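Local coordinates for coat protein (Sulfolobus turreted icosahedral virus, PDB 2BBD) that forms the icosahedral capsid of an archaeal virus as its coat protein, with a structure pointing to common ancestry with capsid proteins of bacterial and eukaryotic viruses, at residues Y12-G17 against A148-T153; G39-S44 against S142-N147; T46-L51 against G101-A106; F56-V61 against N94-A99; S223-T228 against A264-A269. One frame throughout, in Å; residues are numbered along the deposited sequence.

Interaction 1 (Y12-G17 against A148-T153); sequences YAWTAG and ASFYIT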
# COMPACT_ATOMS: atom_id res chain seq x y z
N TYR A 12 -1.87 18.50 9.95
CA TYR A 12 -0.48 18.32 10.33
C TYR A 12 0.45 18.87 9.26
O TYR A 12 0.40 18.47 8.09
CB TYR A 12 -0.22 16.83 10.56
CG TYR A 12 -1.22 16.24 11.54
CD1 TYR A 12 -0.98 16.26 12.92
CD2 TYR A 12 -2.45 15.75 11.09
CE1 TYR A 12 -1.95 15.82 13.83
CE2 TYR A 12 -3.43 15.31 11.99
CZ TYR A 12 -3.17 15.35 13.36
OH TYR A 12 -4.12 14.92 14.24
N ALA A 13 1.30 19.81 9.67
CA ALA A 13 2.22 20.43 8.74
C ALA A 13 3.27 19.45 8.24
O ALA A 13 3.70 18.55 8.96
CB ALA A 13 2.91 21.64 9.41
N TRP A 14 3.66 19.65 7.00
CA TRP A 14 4.68 18.82 6.41
C TRP A 14 6.03 19.47 6.71
O TRP A 14 6.22 20.64 6.40
CB TRP A 14 4.49 18.74 4.88
CG TRP A 14 5.40 17.73 4.22
CD1 TRP A 14 5.08 16.44 3.88
CD2 TRP A 14 6.79 17.89 3.91
NE1 TRP A 14 6.19 15.79 3.38
CE2 TRP A 14 7.25 16.66 3.38
CE3 TRP A 14 7.70 18.96 4.02
CZ2 TRP A 14 8.57 16.46 2.97
CZ3 TRP A 14 9.02 18.76 3.61
CH2 TRP A 14 9.44 17.52 3.09
N THR A 15 6.92 18.71 7.36
CA THR A 15 8.29 19.16 7.61
C THR A 15 9.12 17.92 7.26
O THR A 15 8.65 16.79 7.45
CB THR A 15 8.57 19.55 9.09
OG1 THR A 15 8.22 18.47 9.96
CG2 THR A 15 7.81 20.82 9.46
N ALA A 16 10.31 18.12 6.73
CA ALA A 16 11.17 17.01 6.32
C ALA A 16 11.58 16.07 7.46
O ALA A 16 11.77 16.50 8.60
CB ALA A 16 12.44 17.55 5.62
N GLY A 17 11.73 14.79 7.12
CA GLY A 17 12.15 13.79 8.09
C GLY A 17 11.51 13.99 9.45
O GLY A 17 12.20 14.26 10.43
N ALA A 148 3.09 22.77 2.84
CA ALA A 148 1.84 22.03 2.85
C ALA A 148 1.50 21.38 4.20
O ALA A 148 2.30 21.39 5.14
CB ALA A 148 1.88 20.96 1.75
N SER A 149 0.32 20.78 4.26
CA SER A 149 -0.18 20.10 5.45
C SER A 149 -0.96 18.84 5.05
O SER A 149 -1.48 18.74 3.93
CB SER A 149 -1.12 21.01 6.25
OG SER A 149 -0.45 22.15 6.77
N PHE A 150 -1.05 17.90 5.99
CA PHE A 150 -1.80 16.68 5.79
C PHE A 150 -3.20 16.85 6.33
O PHE A 150 -3.37 17.29 7.48
CB PHE A 150 -1.17 15.50 6.52
CG PHE A 150 0.14 15.05 5.95
CD1 PHE A 150 1.34 15.47 6.52
CD2 PHE A 150 0.17 14.18 4.87
CE1 PHE A 150 2.56 15.01 6.01
CE2 PHE A 150 1.38 13.71 4.36
CZ PHE A 150 2.58 14.13 4.94
N TYR A 151 -4.18 16.50 5.51
CA TYR A 151 -5.59 16.55 5.87
C TYR A 151 -6.07 15.10 6.00
O TYR A 151 -5.84 14.28 5.11
CB TYR A 151 -6.40 17.27 4.80
CG TYR A 151 -6.02 18.72 4.67
CD1 TYR A 151 -4.80 19.08 4.09
CD2 TYR A 151 -6.84 19.73 5.16
CE1 TYR A 151 -4.41 20.41 4.01
CE2 TYR A 151 -6.46 21.07 5.09
CZ TYR A 151 -5.25 21.40 4.51
OH TYR A 151 -4.85 22.71 4.44
N ILE A 152 -6.72 14.81 7.12
CA ILE A 152 -7.20 13.46 7.40
C ILE A 152 -8.72 13.36 7.26
O ILE A 152 -9.45 14.16 7.85
CB ILE A 152 -6.82 13.04 8.82
CG1 ILE A 152 -5.32 13.24 9.04
CG2 ILE A 152 -7.26 11.60 9.07
CD1 ILE A 152 -4.41 12.47 8.06
N THR A 153 -9.18 12.39 6.48
CA THR A 153 -10.62 12.22 6.30
C THR A 153 -11.01 10.78 6.62
O THR A 153 -10.42 9.84 6.11
CB THR A 153 -11.04 12.57 4.88
OG1 THR A 153 -10.73 13.94 4.62
CG2 THR A 153 -12.53 12.38 4.71
O HOH W 1 5.19 22.54 4.76

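Interaction 2 (G39-S44 against S142-N147); sequences GSISNS and SGVSIN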
# COMPACT_ATOMS: atom_id res chain seq x y z
N GLY A 39 -0.81 21.64 -0.58
CA GLY A 39 -0.10 22.89 -0.37
C GLY A 39 0.62 23.31 -1.64
O GLY A 39 0.04 23.31 -2.72
N SER A 40 1.90 23.66 -1.51
CA SER A 40 2.67 24.08 -2.66
C SER A 40 4.13 23.72 -2.52
O SER A 40 4.60 23.36 -1.44
CB SER A 40 2.56 25.59 -2.86
OG SER A 40 3.29 26.27 -1.86
N ILE A 41 4.84 23.82 -3.64
CA ILE A 41 6.27 23.56 -3.70
C ILE A 41 6.84 24.85 -4.29
O ILE A 41 6.40 25.31 -5.34
CB ILE A 41 6.60 22.35 -4.61
CG1 ILE A 41 6.04 21.07 -3.98
CG2 ILE A 41 8.13 22.24 -4.80
CD1 ILE A 41 6.22 19.81 -4.82
N SER A 42 7.81 25.44 -3.60
CA SER A 42 8.41 26.69 -4.04
C SER A 42 9.87 26.63 -4.40
O SER A 42 10.62 25.82 -3.86
CB SER A 42 8.22 27.77 -2.96
OG SER A 42 6.87 28.20 -2.91
N ASN A 43 10.26 27.52 -5.31
CA ASN A 43 11.64 27.62 -5.77
C ASN A 43 12.09 29.07 -5.59
O ASN A 43 11.57 29.97 -6.25
CB ASN A 43 11.73 27.23 -7.25
CG ASN A 43 13.14 27.39 -7.82
OD1 ASN A 43 14.10 27.68 -7.10
ND2 ASN A 43 13.28 27.18 -9.13
N SER A 44 13.03 29.29 -4.68
CA SER A 44 13.53 30.64 -4.45
C SER A 44 14.89 30.84 -5.11
O SER A 44 15.52 31.88 -4.94
CB SER A 44 13.61 30.93 -2.95
OG SER A 44 14.52 30.05 -2.31
N SER A 142 15.59 18.36 -4.14
CA SER A 142 16.65 19.35 -4.21
C SER A 142 16.19 20.62 -4.93
O SER A 142 15.48 20.57 -5.94
CB SER A 142 17.86 18.77 -4.94
OG SER A 142 18.86 19.76 -5.11
N GLY A 143 16.60 21.77 -4.38
CA GLY A 143 16.29 23.05 -4.99
C GLY A 143 14.93 23.65 -4.69
O GLY A 143 14.61 24.72 -5.21
N VAL A 144 14.11 22.97 -3.89
CA VAL A 144 12.79 23.52 -3.58
C VAL A 144 12.39 23.37 -2.12
O VAL A 144 13.03 22.65 -1.35
CB VAL A 144 11.68 22.87 -4.45
CG1 VAL A 144 12.00 23.05 -5.93
CG2 VAL A 144 11.53 21.40 -4.09
N SER A 145 11.32 24.06 -1.75
CA SER A 145 10.80 23.99 -0.39
C SER A 145 9.35 23.54 -0.49
O SER A 145 8.66 23.87 -1.46
CB SER A 145 10.90 25.36 0.28
OG SER A 145 10.14 26.33 -0.42
N ILE A 146 8.89 22.80 0.52
CA ILE A 146 7.51 22.30 0.56
C ILE A 146 6.70 23.11 1.57
O ILE A 146 7.11 23.26 2.72
CB ILE A 146 7.46 20.81 0.99
CG1 ILE A 146 8.21 19.94 -0.02
CG2 ILE A 146 6.03 20.34 1.13
CD1 ILE A 146 7.63 19.97 -1.39
N ASN A 147 5.56 23.63 1.14
CA ASN A 147 4.70 24.42 2.01
C ASN A 147 3.31 23.75 1.96
O ASN A 147 2.47 24.10 1.14
CB ASN A 147 4.63 25.87 1.50
CG ASN A 147 5.96 26.34 0.89
OD1 ASN A 147 6.03 26.67 -0.30
ND2 ASN A 147 7.01 26.37 1.71
O HOH W 2 11.96 27.81 -1.63
O HOH W 3 14.28 26.76 -3.34

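Interaction 3 (T46-L51 against G101-A106); sequences TAAVTL and GTSVPA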
# COMPACT_ATOMS: atom_id res chain seq x y z
N THR A 46 17.63 30.82 -8.54
CA THR A 46 17.73 31.70 -9.71
C THR A 46 17.38 30.99 -11.00
O THR A 46 17.15 31.63 -12.03
CB THR A 46 19.16 32.25 -9.87
OG1 THR A 46 20.03 31.18 -10.25
CG2 THR A 46 19.67 32.85 -8.58
N ALA A 47 17.35 29.67 -10.96
CA ALA A 47 17.02 28.90 -12.15
C ALA A 47 15.79 28.03 -11.90
O ALA A 47 15.52 27.65 -10.75
CB ALA A 47 18.20 28.03 -12.56
N ALA A 48 15.04 27.75 -12.96
CA ALA A 48 13.85 26.91 -12.84
C ALA A 48 14.33 25.52 -12.47
O ALA A 48 15.37 25.07 -12.96
CB ALA A 48 13.09 26.87 -14.16
N VAL A 49 13.58 24.85 -11.61
CA VAL A 49 13.93 23.51 -11.18
C VAL A 49 12.96 22.49 -11.75
O VAL A 49 11.74 22.69 -11.74
CB VAL A 49 13.92 23.38 -9.64
CG1 VAL A 49 14.16 21.93 -9.23
CG2 VAL A 49 14.99 24.30 -9.04
N THR A 50 13.50 21.41 -12.29
CA THR A 50 12.67 20.35 -12.82
C THR A 50 12.50 19.37 -11.67
O THR A 50 13.48 18.82 -11.18
CB THR A 50 13.36 19.63 -13.98
OG1 THR A 50 13.62 20.57 -15.03
CG2 THR A 50 12.47 18.51 -14.51
N LEU A 51 11.26 19.17 -11.23
CA LEU A 51 11.01 18.24 -10.14
C LEU A 51 11.42 16.83 -10.57
O LEU A 51 11.41 16.51 -11.76
CB LEU A 51 9.53 18.30 -9.73
CG LEU A 51 9.24 19.63 -9.03
CD1 LEU A 51 7.75 19.91 -8.91
CD2 LEU A 51 9.90 19.59 -7.65
N GLY A 101 8.70 15.47 -12.97
CA GLY A 101 9.26 16.21 -14.08
C GLY A 101 8.69 17.60 -14.27
O GLY A 101 9.08 18.31 -15.19
N THR A 102 7.75 17.99 -13.42
CA THR A 102 7.17 19.32 -13.52
C THR A 102 8.23 20.35 -13.15
O THR A 102 9.08 20.11 -12.28
CB THR A 102 5.96 19.47 -12.57
OG1 THR A 102 4.89 18.66 -13.05
CG2 THR A 102 5.50 20.94 -12.49
N SER A 103 8.18 21.50 -13.80
CA SER A 103 9.14 22.56 -13.55
C SER A 103 8.61 23.61 -12.58
O SER A 103 7.46 24.04 -12.69
CB SER A 103 9.52 23.24 -14.87
OG SER A 103 10.34 24.38 -14.66
N VAL A 104 9.44 24.01 -11.62
CA VAL A 104 9.07 25.05 -10.67
C VAL A 104 9.90 26.26 -11.08
O VAL A 104 11.12 26.25 -10.96
CB VAL A 104 9.42 24.66 -9.22
CG1 VAL A 104 8.87 25.71 -8.26
CG2 VAL A 104 8.87 23.28 -8.89
N PRO A 105 9.24 27.31 -11.58
CA PRO A 105 9.91 28.54 -12.02
C PRO A 105 10.70 29.21 -10.90
O PRO A 105 10.33 29.12 -9.73
CB PRO A 105 8.76 29.42 -12.49
CG PRO A 105 7.75 28.42 -12.96
CD PRO A 105 7.80 27.38 -11.88
N ALA A 106 11.80 29.87 -11.27
CA ALA A 106 12.61 30.58 -10.31
C ALA A 106 11.68 31.61 -9.67
O ALA A 106 10.91 32.26 -10.38
CB ALA A 106 13.76 31.28 -11.01

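Interaction 4 (F56-V61 against N94-A99); sequences FPYNLV and NPAYPA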
# COMPACT_ATOMS: atom_id res chain seq x y z
N PHE A 56 8.24 10.38 -7.25
CA PHE A 56 7.77 11.67 -6.77
C PHE A 56 6.42 11.85 -7.47
O PHE A 56 6.25 11.42 -8.61
CB PHE A 56 8.74 12.80 -7.19
CG PHE A 56 8.15 14.19 -7.06
CD1 PHE A 56 7.35 14.72 -8.07
CD2 PHE A 56 8.36 14.95 -5.90
CE1 PHE A 56 6.77 15.99 -7.94
CE2 PHE A 56 7.77 16.21 -5.77
CZ PHE A 56 6.98 16.73 -6.79
N PRO A 57 5.44 12.49 -6.81
CA PRO A 57 5.44 13.09 -5.47
C PRO A 57 5.09 12.16 -4.30
O PRO A 57 5.11 12.59 -3.14
CB PRO A 57 4.44 14.23 -5.63
CG PRO A 57 3.39 13.60 -6.50
CD PRO A 57 4.20 12.81 -7.54
N TYR A 58 4.78 10.90 -4.58
CA TYR A 58 4.43 9.96 -3.51
C TYR A 58 5.52 9.77 -2.47
O TYR A 58 5.21 9.52 -1.31
CB TYR A 58 4.04 8.59 -4.08
CG TYR A 58 2.76 8.61 -4.87
CD1 TYR A 58 1.57 9.06 -4.30
CD2 TYR A 58 2.74 8.16 -6.19
CE1 TYR A 58 0.39 9.06 -5.03
CE2 TYR A 58 1.56 8.16 -6.93
CZ TYR A 58 0.39 8.61 -6.34
OH TYR A 58 -0.77 8.59 -7.06
N ASN A 59 6.79 9.88 -2.88
CA ASN A 59 7.87 9.71 -1.93
C ASN A 59 8.10 10.92 -1.02
O ASN A 59 9.13 11.02 -0.33
CB ASN A 59 9.18 9.31 -2.63
CG ASN A 59 9.71 10.37 -3.57
OD1 ASN A 59 9.12 11.44 -3.73
ND2 ASN A 59 10.84 10.08 -4.19
N LEU A 60 7.16 11.86 -1.03
CA LEU A 60 7.25 13.01 -0.12
C LEU A 60 6.87 12.49 1.27
O LEU A 60 7.00 13.20 2.28
CB LEU A 60 6.32 14.14 -0.56
CG LEU A 60 6.80 14.95 -1.78
CD1 LEU A 60 5.80 16.07 -2.06
CD2 LEU A 60 8.19 15.53 -1.51
N VAL A 61 6.36 11.26 1.30
CA VAL A 61 6.05 10.58 2.55
C VAL A 61 6.93 9.36 2.49
O VAL A 61 6.89 8.60 1.52
CB VAL A 61 4.56 10.11 2.66
CG1 VAL A 61 4.45 9.03 3.73
CG2 VAL A 61 3.66 11.28 3.08
N ASN A 94 -5.80 8.94 -9.40
CA ASN A 94 -5.48 9.44 -8.07
C ASN A 94 -4.77 10.80 -8.07
O ASN A 94 -3.79 10.99 -8.80
CB ASN A 94 -4.62 8.44 -7.31
CG ASN A 94 -4.39 8.85 -5.87
OD1 ASN A 94 -3.25 9.07 -5.45
ND2 ASN A 94 -5.48 8.97 -5.12
N PRO A 95 -5.25 11.75 -7.25
CA PRO A 95 -4.61 13.07 -7.21
C PRO A 95 -3.13 12.96 -6.84
O PRO A 95 -2.78 12.47 -5.77
CB PRO A 95 -5.42 13.83 -6.17
CG PRO A 95 -6.81 13.22 -6.32
CD PRO A 95 -6.49 11.73 -6.45
N ALA A 96 -2.27 13.40 -7.75
CA ALA A 96 -0.83 13.35 -7.51
C ALA A 96 -0.15 14.57 -8.14
O ALA A 96 0.66 14.44 -9.04
CB ALA A 96 -0.24 12.06 -8.10
N TYR A 97 -0.50 15.75 -7.67
CA TYR A 97 0.08 16.98 -8.19
C TYR A 97 1.21 17.43 -7.28
O TYR A 97 1.11 17.33 -6.05
CB TYR A 97 -0.98 18.07 -8.29
CG TYR A 97 -2.18 17.71 -9.14
CD1 TYR A 97 -3.25 16.98 -8.60
CD2 TYR A 97 -2.25 18.09 -10.47
CE1 TYR A 97 -4.37 16.66 -9.38
CE2 TYR A 97 -3.36 17.77 -11.26
CZ TYR A 97 -4.41 17.06 -10.71
OH TYR A 97 -5.50 16.74 -11.49
N PRO A 98 2.33 17.90 -7.86
CA PRO A 98 2.54 18.01 -9.31
C PRO A 98 3.11 16.72 -9.90
O PRO A 98 3.73 15.92 -9.20
CB PRO A 98 3.54 19.16 -9.41
CG PRO A 98 4.42 18.91 -8.23
CD PRO A 98 3.40 18.59 -7.13
N ALA A 99 2.88 16.51 -11.20
CA ALA A 99 3.38 15.32 -11.87
C ALA A 99 4.90 15.36 -11.89
O ALA A 99 5.51 16.42 -11.89
CB ALA A 99 2.85 15.26 -13.32

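Interaction 5 (S223-T228 against A264-A269); sequences SGINNT and APYSGA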
# COMPACT_ATOMS: atom_id res chain seq x y z
N SER A 223 18.46 4.57 -13.04
CA SER A 223 17.20 5.10 -13.53
C SER A 223 16.06 5.06 -12.52
O SER A 223 14.94 5.46 -12.83
CB SER A 223 16.79 4.33 -14.77
OG SER A 223 16.68 2.95 -14.46
N GLY A 224 16.34 4.58 -11.31
CA GLY A 224 15.30 4.50 -10.29
C GLY A 224 14.19 3.53 -10.65
O GLY A 224 14.45 2.41 -11.10
N ILE A 225 12.95 3.96 -10.46
CA ILE A 225 11.80 3.11 -10.76
C ILE A 225 11.41 3.16 -12.24
O ILE A 225 10.57 2.39 -12.69
CB ILE A 225 10.58 3.54 -9.89
CG1 ILE A 225 9.56 2.40 -9.81
CG2 ILE A 225 9.93 4.79 -10.48
CD1 ILE A 225 8.48 2.63 -8.75
N ASN A 226 12.02 4.06 -13.00
CA ASN A 226 11.72 4.17 -14.43
C ASN A 226 12.72 3.33 -15.21
O ASN A 226 13.62 3.86 -15.84
CB ASN A 226 11.78 5.62 -14.89
CG ASN A 226 10.76 6.48 -14.19
OD1 ASN A 226 9.56 6.20 -14.24
ND2 ASN A 226 11.23 7.53 -13.53
N ASN A 227 12.53 2.02 -15.15
CA ASN A 227 13.42 1.07 -15.82
C ASN A 227 12.56 -0.07 -16.35
O ASN A 227 11.38 -0.16 -16.03
CB ASN A 227 14.43 0.52 -14.82
CG ASN A 227 13.77 -0.38 -13.78
OD1 ASN A 227 13.40 -1.52 -14.07
ND2 ASN A 227 13.62 0.13 -12.56
N THR A 228 13.16 -0.94 -17.15
CA THR A 228 12.45 -2.09 -17.69
C THR A 228 13.28 -3.33 -17.40
O THR A 228 13.45 -4.18 -18.26
CB THR A 228 12.25 -1.96 -19.22
OG1 THR A 228 13.48 -1.57 -19.83
CG2 THR A 228 11.18 -0.92 -19.53
N ALA A 264 -2.57 2.22 -17.98
CA ALA A 264 -1.25 1.76 -18.37
C ALA A 264 -0.40 1.61 -17.11
O ALA A 264 -0.76 2.13 -16.05
CB ALA A 264 -0.61 2.78 -19.32
N PRO A 265 0.74 0.91 -17.20
CA PRO A 265 1.65 0.69 -16.07
C PRO A 265 2.19 1.98 -15.46
O PRO A 265 2.45 2.95 -16.17
CB PRO A 265 2.78 -0.14 -16.68
CG PRO A 265 2.15 -0.80 -17.87
CD PRO A 265 1.29 0.31 -18.43
N TYR A 266 2.36 1.99 -14.14
CA TYR A 266 2.91 3.15 -13.45
C TYR A 266 4.30 3.43 -14.03
O TYR A 266 4.71 4.57 -14.19
CB TYR A 266 3.00 2.86 -11.95
CG TYR A 266 3.60 3.99 -11.17
CD1 TYR A 266 2.85 5.14 -10.88
CD2 TYR A 266 4.92 3.94 -10.74
CE1 TYR A 266 3.42 6.20 -10.17
CE2 TYR A 266 5.49 4.99 -10.04
CZ TYR A 266 4.74 6.11 -9.76
OH TYR A 266 5.32 7.14 -9.05
N SER A 267 5.02 2.35 -14.35
CA SER A 267 6.32 2.44 -14.99
C SER A 267 6.62 1.06 -15.54
O SER A 267 5.84 0.12 -15.33
CB SER A 267 7.43 2.87 -14.02
OG SER A 267 7.79 1.82 -13.15
N GLY A 268 7.74 0.91 -16.23
CA GLY A 268 8.08 -0.39 -16.75
C GLY A 268 8.55 -1.34 -15.67
O GLY A 268 8.80 -2.50 -15.94
N ALA A 269 8.68 -0.86 -14.43
CA ALA A 269 9.17 -1.73 -13.36
C ALA A 269 8.18 -2.03 -12.25
O ALA A 269 8.57 -2.46 -11.17
CB ALA A 269 10.45 -1.14 -12.76
O HOH W 4 6.65 6.15 -14.99
O HOH W 5 9.73 2.77 -16.78

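Interaction 1 (Y12-G17 against A148-T153)
Phe-150 sits opposite Tyr-12 as an antiparallel hydrogen-bonded pair, where outer strand 2-13 ends beside strand 145-158. Its N-H gives Tyr-12 O a short, nearly straight bond (2.6 Å, 167° at the hydrogen), and Phe-150 O takes the Tyr-12 N-H in return, N to O 3.1 Å. From Phe-150 CB, 3.7 Å from Tyr-12 O, the side chain runs to CG, which is anti to the carbonyl carbon (chi1 -70°), and the ring turns its edge to the same oxygen, with CD1 at 3.5 Å from Tyr-12 O. Farther out, CE1 and CZ both reach Trp-14 CD1, CZ at 3.6 Å; the Phe-150 ring and the five-membered ring of Trp-14 are inclined by 36°. The tryptophan is itself fixed: its backbone N bonds to Ala-148 O at 2.9 Å, and its NE1 is held by Leu-60 O. Water 1 joins Trp-14 O to Ala-148 N, prolonging the pairing past the last direct bond. On the Phe-150 side of the sheet, Tyr-12 CE2 meets Ile-152 CG1 at 4.1 Å, and Ile-20 and Ile-22 of strand 19-24 pack nearby. Three backbone bonds and a water bridge hold the strands, while aromatic and aliphatic carbons pack on the face of Tyr-12, Phe-150 and Ile-152.

Interaction 2 (G39-S44 against S142-N147)
Ser-40, Ile-41 and Ser-42 pair with Asn-147, Ile-146 and Ser-145 in an antiparallel sheet, where strand 29-43 lies between strands 145-158 and 108-123. The short strand axes run 4.7 Å apart with directions differing by 146°, so the pairing is clearly twisted. Ser-40 and Asn-147 exchange two backbone bonds, as do Ser-42 and Ser-145; Ser-42 N to Ser-145 O measures 2.8 Å. Ser-40, Ser-42, Ser-145 and Asn-147 share one face, and there Asn-147 OD1 accepts from two hydroxyls. Ser-42 OG donates to it at 3.1 Å, nearly along the C=O axis, whereas the bond from Ser-40 OG is weak at 3.2 Å. Ser-42 OG is anti to its carbonyl carbon (chi1 -73°), placing it beside the backbone N and within range of the amide. The other face is apolar. The side chains of Ile-41 and Ile-146 run alongside each other in the same direction, and Ile-146 CD1 presses to 3.2 Å from Ile-41 CG1, tighter than ordinary van der Waals contact. Ile-41 CG2 meets Val-144 CG2 at 3.6 Å, where regular pairing has ended; water 3 then connects Ser-44 N with Gly-143 O. Such a two-sided strand pair, serine and asparagine outside, Ile-41 against Phe-56 and Pro-98 inside, fits the wall of a viral jelly-roll barrel.

Interaction 3 (T46-L51 against G101-A106)
Gly-101 opens its segment next to Leu-51, donating a weak, bent N-H bond to Leu-51 O (3.1 Å, 122° at the hydrogen), while its carbonyl oxygen touches Thr-50 CG2 at 3.5 Å. Thr-102 follows with a much firmer link: its O takes the Leu-51 N-H at 2.6 Å. The same oxygen lies against the leucine side chain, 3.2 Å from Leu-51 CB, and Thr-102 OG1 is hydrogen-bonded to Ala-99 O. Ser-103 faces Thr-50 as a non-hydrogen-bonded pair, and its OG, anti to the backbone N (chi1 173°), reaches Ala-48 CB at 3.7 Å. With Val-104 the two segments form a small antiparallel sheet of two short strands, 49-50 and 103-104, distant from each other in sequence; it lies far from the chain's centre and is distinct from the five-stranded sheet beside it. Val-104 and Val-49 trade backbone bonds in both directions, Val-104 N to Val-49 O being 2.7 Å. Val-104 O also receives the amide of Asn-43, which links this sheet to strand 29-43. On the inward side Val-104 CG2 sits 3.6 Å from Leu-51 CD1, the two side chains slanting past each other beside Val-110. Beyond the strand Pro-105 directs CB away from the other segment, while its CA stays near Ala-48 CB. Ala-106 CB then points back across the gap to touch the carbonyl of Thr-46, its O at 3.6 Å.

Interaction 4 (F56-V61 against N94-A99)
Phe-56, Pro-57 and Tyr-58 form the loop and the start of a 3-10 turn that pack on the edge strand 96-97, against Ala-96 and Pro-98. This is a buried seam in which a cis peptide precedes both Pro-57 and Pro-98, and in which Ala-96 and Tyr-97 together face Asn-113 as a classic beta bulge. The Phe-56 ring, its CG anti to the backbone N (chi1 165°), carries Pro-57 CB over the centre of one face, 3.6 Å above the plane. Pro-98 instead arrives at the ring's edge, where its CG lies in plane, 3.7 Å from Phe-56 CZ, and the two side chains cross at about a right angle. The Pro-98 carbonyl turns toward the same corner: its O is 3.3 Å from Phe-56 CE1 and 3.6 Å from Pro-57 CD. Pro-57 CG leans in the direction of the bulge, with Ala-96 O at 3.8 Å. On the far side Tyr-58 extends its ring obliquely past the methyl of Ala-96, its CZ 3.9 Å from Ala-96 CB. The Asn-94 amide sits beside the hydroxyl end of that ring, nearly coplanar with it at 16°, and Trp-116 of strand 108-123 meets the Tyr-58 ring with planes at about 60°. Ile-41 and Leu-51 add aliphatic carbon around Phe-56 and Pro-98. The contact rests chiefly on packing: proline, alanine and aromatic carbons fit together, with the carbonyl oxygen of Pro-98 lodged close among them.

Interaction 5 (S223-T228 against A264-A269)
Ser-267 places OG between its own backbone N and carbonyl carbon (chi1 74°), and Asn-227 puts CG in the corresponding position (chi1 69°); both side chains take part in the joint between two loops. The loops precede strands 230-237 and 270-284 in the C-terminal part of the coat protein; one contains a type II' turn from Ser-223 to Asn-226, the other an ST turn at Ser-267. In that ST turn Ser-267 OG accepts the N-H of Ala-269 at 3.1 Å. The same oxygen donates to Ile-225 O at 2.9 Å, approaching 32° out of the carbonyl plane, so a single hydroxyl ties its own turn to the neighbouring loop. Ala-269 CB then rests against the Asn-227 amide, 3.3 Å from OD1 and about as far from ND2. That amide is pinned at both ends: ND2 donates to Gly-224 O at 2.8 Å and to Val-218 O, while OD1 takes the N-H of Asp-229. The apolar part is small. Ile-225 CD1 touches the edge of the Tyr-266 ring at CE2, 4.0 Å away, with the side chains crossing at about a right angle and Ile-84 of helix 79-89 packing on both. Two waters also span the joint: water 5 accepts from Gly-268 N and gives a weak bond to Asn-227 O, and water 4 donates to Asn-226 OD1 and, at 2.6 Å, to Tyr-266 O.

Interactions 1 and 2 share strand 145-158 and bond its two edges to strands 2-13 and 29-43; both are governed by backbone hydrogen bonds, but interaction 1 is partly buried and aromatic whereas interaction 2 lies at the surface with serine and asparagine on one face. Interaction 3, also a surface contact, repeats antiparallel pairing in a separate two-stranded sheet. Interaction 4 is buried and relies on packing; interaction 1 reaches it through Phe-150 and, by a probable hydrogen bond, Trp-14, and interactions 2 and 3 by packing of Ile-41 and Leu-51. Interaction 5, partly buried, joins irregular loops of the C-terminal half through a hydroxyl and waters, and meets interaction 4 where Tyr-266 approaches Tyr-58.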